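Local atomic coordinates of gram-negative insecticidal protein (Chromobacterium piscinae, PDB entry 6FBM), a protein that is an insecticidal toxin of the MACPF and beta-tripod families, which probably acts by perforating membranes of its target cells. Residues A514-Q517 with E518-M522; T110-D113 with Q114-E118. All coordinates share one frame; numbering follows the deposited sequence.

Contact 1: residues A514-Q517 with E518-M522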
loop_
_atom_site.group_PDB
_atom_site.type_symbol
_atom_site.label_atom_id
_atom_site.label_comp_id
_atom_site.label_asym_id
_atom_site.label_seq_id
_atom_site.Cartn_x
_atom_site.Cartn_y
_atom_site.Cartn_z
ATOM N N ALA A 514 -25.367 -46.640 36.309
ATOM C CA ALA A 514 -24.852 -47.784 35.575
ATOM C C ALA A 514 -23.630 -48.332 36.256
ATOM O O ALA A 514 -22.855 -47.565 36.844
ATOM C CB ALA A 514 -24.524 -47.421 34.140
ATOM N N SER A 515 -23.476 -49.656 36.169
ATOM C CA SER A 515 -22.278 -50.336 36.646
ATOM C C SER A 515 -21.125 -50.093 35.681
ATOM O O SER A 515 -21.355 -49.629 34.571
ATOM C CB SER A 515 -22.519 -51.836 36.779
ATOM O OG SER A 515 -22.826 -52.398 35.508
ATOM N N MET A 516 -19.911 -50.441 36.100
ATOM C CA MET A 516 -18.731 -50.344 35.251
ATOM C C MET A 516 -18.992 -50.882 33.850
ATOM O O MET A 516 -18.777 -50.185 32.870
ATOM C CB MET A 516 -17.528 -51.055 35.872
ATOM C CG MET A 516 -16.201 -50.750 35.164
ATOM S SD MET A 516 -15.669 -48.982 35.154
ATOM C CE MET A 516 -14.538 -48.863 33.747
ATOM N N GLN A 517 -19.509 -52.098 33.772
ATOM C CA GLN A 517 -19.789 -52.741 32.483
ATOM C C GLN A 517 -20.911 -52.054 31.668
ATOM O O GLN A 517 -20.718 -51.794 30.470
ATOM C CB GLN A 517 -20.063 -54.258 32.644
ATOM C CG GLN A 517 -20.158 -55.063 31.334
ATOM C CD GLN A 517 -18.992 -54.816 30.359
ATOM O OE1 GLN A 517 -17.809 -54.927 30.744
ATOM N NE2 GLN A 517 -19.319 -54.512 29.084
ATOM N N GLU A 518 -22.051 -51.754 32.294
ATOM C CA GLU A 518 -23.153 -51.034 31.609
ATOM C C GLU A 518 -22.691 -49.657 31.058
ATOM O O GLU A 518 -23.163 -49.224 30.004
ATOM C CB GLU A 518 -24.371 -50.834 32.536
ATOM C CG GLU A 518 -25.232 -52.080 32.767
ATOM C CD GLU A 518 -26.096 -52.024 34.052
ATOM O OE1 GLU A 518 -26.129 -50.995 34.779
ATOM O OE2 GLU A 518 -26.804 -53.024 34.326
ATOM N N MET A 519 -21.775 -48.999 31.777
ATOM C CA MET A 519 -21.226 -47.703 31.378
ATOM C C MET A 519 -20.333 -47.845 30.153
ATOM O O MET A 519 -20.503 -47.079 29.205
ATOM C CB MET A 519 -20.448 -47.012 32.529
ATOM C CG MET A 519 -20.111 -45.525 32.324
ATOM S SD MET A 519 -21.571 -44.428 32.316
ATOM C CE MET A 519 -21.900 -44.184 34.047
ATOM N N LYS A 520 -19.387 -48.797 30.181
ATOM C CA LYS A 520 -18.572 -49.135 28.994
ATOM C C LYS A 520 -19.439 -49.349 27.751
ATOM O O LYS A 520 -19.186 -48.759 26.690
ATOM C CB LYS A 520 -17.730 -50.407 29.210
ATOM C CG LYS A 520 -16.306 -50.219 29.718
ATOM C CD LYS A 520 -15.306 -51.213 29.060
ATOM C CE LYS A 520 -13.872 -50.979 29.501
ATOM N NZ LYS A 520 -13.623 -51.297 30.946
ATOM N N SER A 521 -20.467 -50.179 27.909
ATOM C CA SER A 521 -21.359 -50.545 26.811
ATOM C C SER A 521 -22.173 -49.341 26.298
ATOM O O SER A 521 -22.234 -49.096 25.084
ATOM C CB SER A 521 -22.278 -51.700 27.245
ATOM O OG SER A 521 -23.255 -51.986 26.259
ATOM N N MET A 522 -22.784 -48.602 27.223
ATOM C CA MET A 522 -23.531 -47.368 26.909
ATOM C C MET A 522 -22.648 -46.335 26.208
ATOM O O MET A 522 -23.046 -45.789 25.195
ATOM C CB MET A 522 -24.138 -46.785 28.199
ATOM C CG MET A 522 -25.042 -45.567 28.045
ATOM S SD MET A 522 -24.202 -43.993 27.785
ATOM C CE MET A 522 -23.003 -43.941 29.108
#

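Contact 2: residues T110-D113 with Q114-E118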
loop_
_atom_site.group_PDB
_atom_site.type_symbol
_atom_site.label_atom_id
_atom_site.label_comp_id
_atom_site.label_asym_id
_atom_site.label_seq_id
_atom_site.Cartn_x
_atom_site.Cartn_y
_atom_site.Cartn_z
ATOM N N THR A 110 -18.784 -28.690 21.908
ATOM C CA THR A 110 -18.100 -29.955 21.642
ATOM C C THR A 110 -19.163 -31.031 21.498
ATOM O O THR A 110 -20.257 -30.933 22.030
ATOM C CB THR A 110 -17.134 -30.395 22.750
ATOM O OG1 THR A 110 -17.856 -30.580 23.981
ATOM C CG2 THR A 110 -15.984 -29.392 22.938
ATOM N N THR A 111 -18.818 -32.062 20.761
ATOM C CA THR A 111 -19.714 -33.161 20.583
ATOM C C THR A 111 -19.988 -33.880 21.934
ATOM O O THR A 111 -21.097 -34.320 22.190
ATOM C CB THR A 111 -19.186 -34.118 19.486
ATOM O OG1 THR A 111 -20.265 -34.984 19.089
ATOM C CG2 THR A 111 -17.969 -34.925 19.952
ATOM N N THR A 112 -18.993 -33.953 22.807
ATOM C CA THR A 112 -19.200 -34.509 24.142
ATOM C C THR A 112 -20.303 -33.739 24.931
ATOM O O THR A 112 -21.270 -34.341 25.419
ATOM C CB THR A 112 -17.853 -34.554 24.924
ATOM O OG1 THR A 112 -16.964 -35.494 24.301
ATOM C CG2 THR A 112 -18.065 -35.006 26.382
ATOM N N ASP A 113 -20.163 -32.413 25.007
ATOM C CA ASP A 113 -21.126 -31.565 25.721
ATOM C C ASP A 113 -22.514 -31.651 25.138
ATOM O O ASP A 113 -23.495 -31.557 25.863
ATOM C CB ASP A 113 -20.668 -30.100 25.747
ATOM C CG ASP A 113 -19.452 -29.879 26.633
ATOM O OD1 ASP A 113 -19.217 -30.653 27.545
ATOM O OD2 ASP A 113 -18.703 -28.924 26.434
ATOM N N GLN A 114 -22.611 -31.815 23.825
ATOM C CA GLN A 114 -23.907 -31.964 23.188
ATOM C C GLN A 114 -24.635 -33.192 23.709
ATOM O O GLN A 114 -25.834 -33.157 23.952
ATOM C CB GLN A 114 -23.745 -32.065 21.670
ATOM C CG GLN A 114 -23.351 -30.777 20.978
ATOM C CD GLN A 114 -23.012 -30.993 19.523
ATOM O OE1 GLN A 114 -21.890 -30.705 19.081
ATOM N NE2 GLN A 114 -23.974 -31.509 18.759
ATOM N N GLN A 115 -23.888 -34.270 23.874
ATOM C CA GLN A 115 -24.449 -35.545 24.279
ATOM C C GLN A 115 -24.585 -35.665 25.805
ATOM O O GLN A 115 -25.472 -36.355 26.288
ATOM C CB GLN A 115 -23.588 -36.683 23.751
ATOM C CG GLN A 115 -23.392 -36.692 22.257
ATOM C CD GLN A 115 -22.610 -37.928 21.807
ATOM O OE1 GLN A 115 -23.191 -38.974 21.465
ATOM N NE2 GLN A 115 -21.291 -37.802 21.755
ATOM N N LEU A 116 -23.701 -35.019 26.560
ATOM C CA LEU A 116 -23.851 -35.015 28.007
ATOM C C LEU A 116 -25.167 -34.403 28.466
ATOM O O LEU A 116 -25.776 -33.574 27.788
ATOM C CB LEU A 116 -22.681 -34.310 28.698
ATOM C CG LEU A 116 -21.390 -35.122 28.694
ATOM C CD1 LEU A 116 -20.290 -34.325 29.395
ATOM C CD2 LEU A 116 -21.625 -36.493 29.382
ATOM N N THR A 117 -25.576 -34.825 29.636
ATOM C CA THR A 117 -26.769 -34.346 30.264
ATOM C C THR A 117 -26.292 -33.457 31.419
ATOM O O THR A 117 -25.081 -33.379 31.677
ATOM C CB THR A 117 -27.668 -35.548 30.637
ATOM O OG1 THR A 117 -29.003 -35.113 30.821
ATOM C CG2 THR A 117 -27.216 -36.262 31.858
ATOM N N GLU A 118 -27.196 -32.703 32.054
ATOM C CA GLU A 118 -26.802 -31.699 33.065
ATOM C C GLU A 118 -25.903 -30.554 32.551
ATOM O O GLU A 118 -25.232 -29.862 33.342
ATOM C CB GLU A 118 -26.083 -32.355 34.271
ATOM C CG GLU A 118 -26.754 -33.563 34.911
ATOM C CD GLU A 118 -28.072 -33.243 35.577
ATOM O OE1 GLU A 118 -28.495 -32.058 35.637
ATOM O OE2 GLU A 118 -28.685 -34.231 36.040
#

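Contact 1: residues A514-Q517 with E518-M522
Ser515 and Glu518 form a capping box where the chain passes from a strand into the helix 516-524. Each side chain bonds to the other's backbone N. Ser515 OG accepts a weak bond from Glu518 N at 3.4 Å, and it can do so because chi1 of 62° tucks the hydroxyl between the backbone N and the carbonyl carbon. In return Glu518 stretches beyond CG and brings OE1 to Ser515 N at 3.3 Å; the N-H points almost straight at it (167°) but meets the carboxylate from above, 43° out of its plane. Serine suits an N-cap because its short hydroxyl can accept from an amide of the first turn, and glutamate is long enough to return the bond, its negative charge probably also favourable at the positive end of the helix dipole. Ala514, small and buried, lays CB against Glu518 CB at 3.8 Å, while its backbone bonds to Leu318 and Met320 keep it in the sheet. Met519, also buried, bends at chi2 and chi3; its CE lies 4.2 Å from Ala514 CB, and the side chain also touches Leu377 in a loop. On the exposed flank Met516 and Lys520 cross obliquely, with Met516 CE 3.8 Å from Lys520 NZ.

Contact 2: residues T110-D113 with Q114-E118
Thr112 and Leu116 run in parallel off the last turn of helix 111-115, a short N-capped helix within the MACPF domain. Thr112 turns its methyl to this task: with CG2 opposite the backbone N, it meets Leu116 CD1 at 3.8 Å. The same pair is tied through the backbone, Leu116 N giving a 2.8 Å bond to Thr112 O just as the chain leaves helical geometry. A beta-branched threonine thus offers a carbon to the leucine and keeps its hydroxyl apart from it. At the other end Thr110 is the N-cap, its OG1 accepting from Asp113 N at 3.1 Å with a nearly straight N-H (163°). Asp113 is buried, and Thr233 takes up its OD2. The partly exposed side formed by Thr111 is looser: its OG1 runs alongside Gln115 but stays 4.0 Å from Gln115 NE2. That buried amide is instead gripped from the C-terminal tail, OE1 by His526 ND1 and NE2 by Gln527 O, a use of both ends that suits glutamine. Lys313 NZ binds the carbonyls of Gln114 and Leu116, and Val314 bonds to the Gln115 backbone. In the chain the helix follows helix 102-108 and precedes strand 120-134, whose Tyr121 OH bonds to Asp113 O.

How the contacts relate
Both contacts include a helix start capped by a hydroxyl residue, but contact 2 belongs to the MACPF part of the sequence and contact 1 to the part related to Vps62. Their centres are 18 Å apart and their nearest atoms about 8 Å, so they do not touch. Two neighbouring pieces of chain connect them indirectly. Val314 is touched by the side chain of Met522 in contact 1 and bonds through its backbone to Gln115 of contact 2. The tail after helix 516-524 runs back to contact 2 at residues 526-527. The centre of contact 2 lies 8 Å from the centre of the chain, that of contact 1 farther out, at 23 Å.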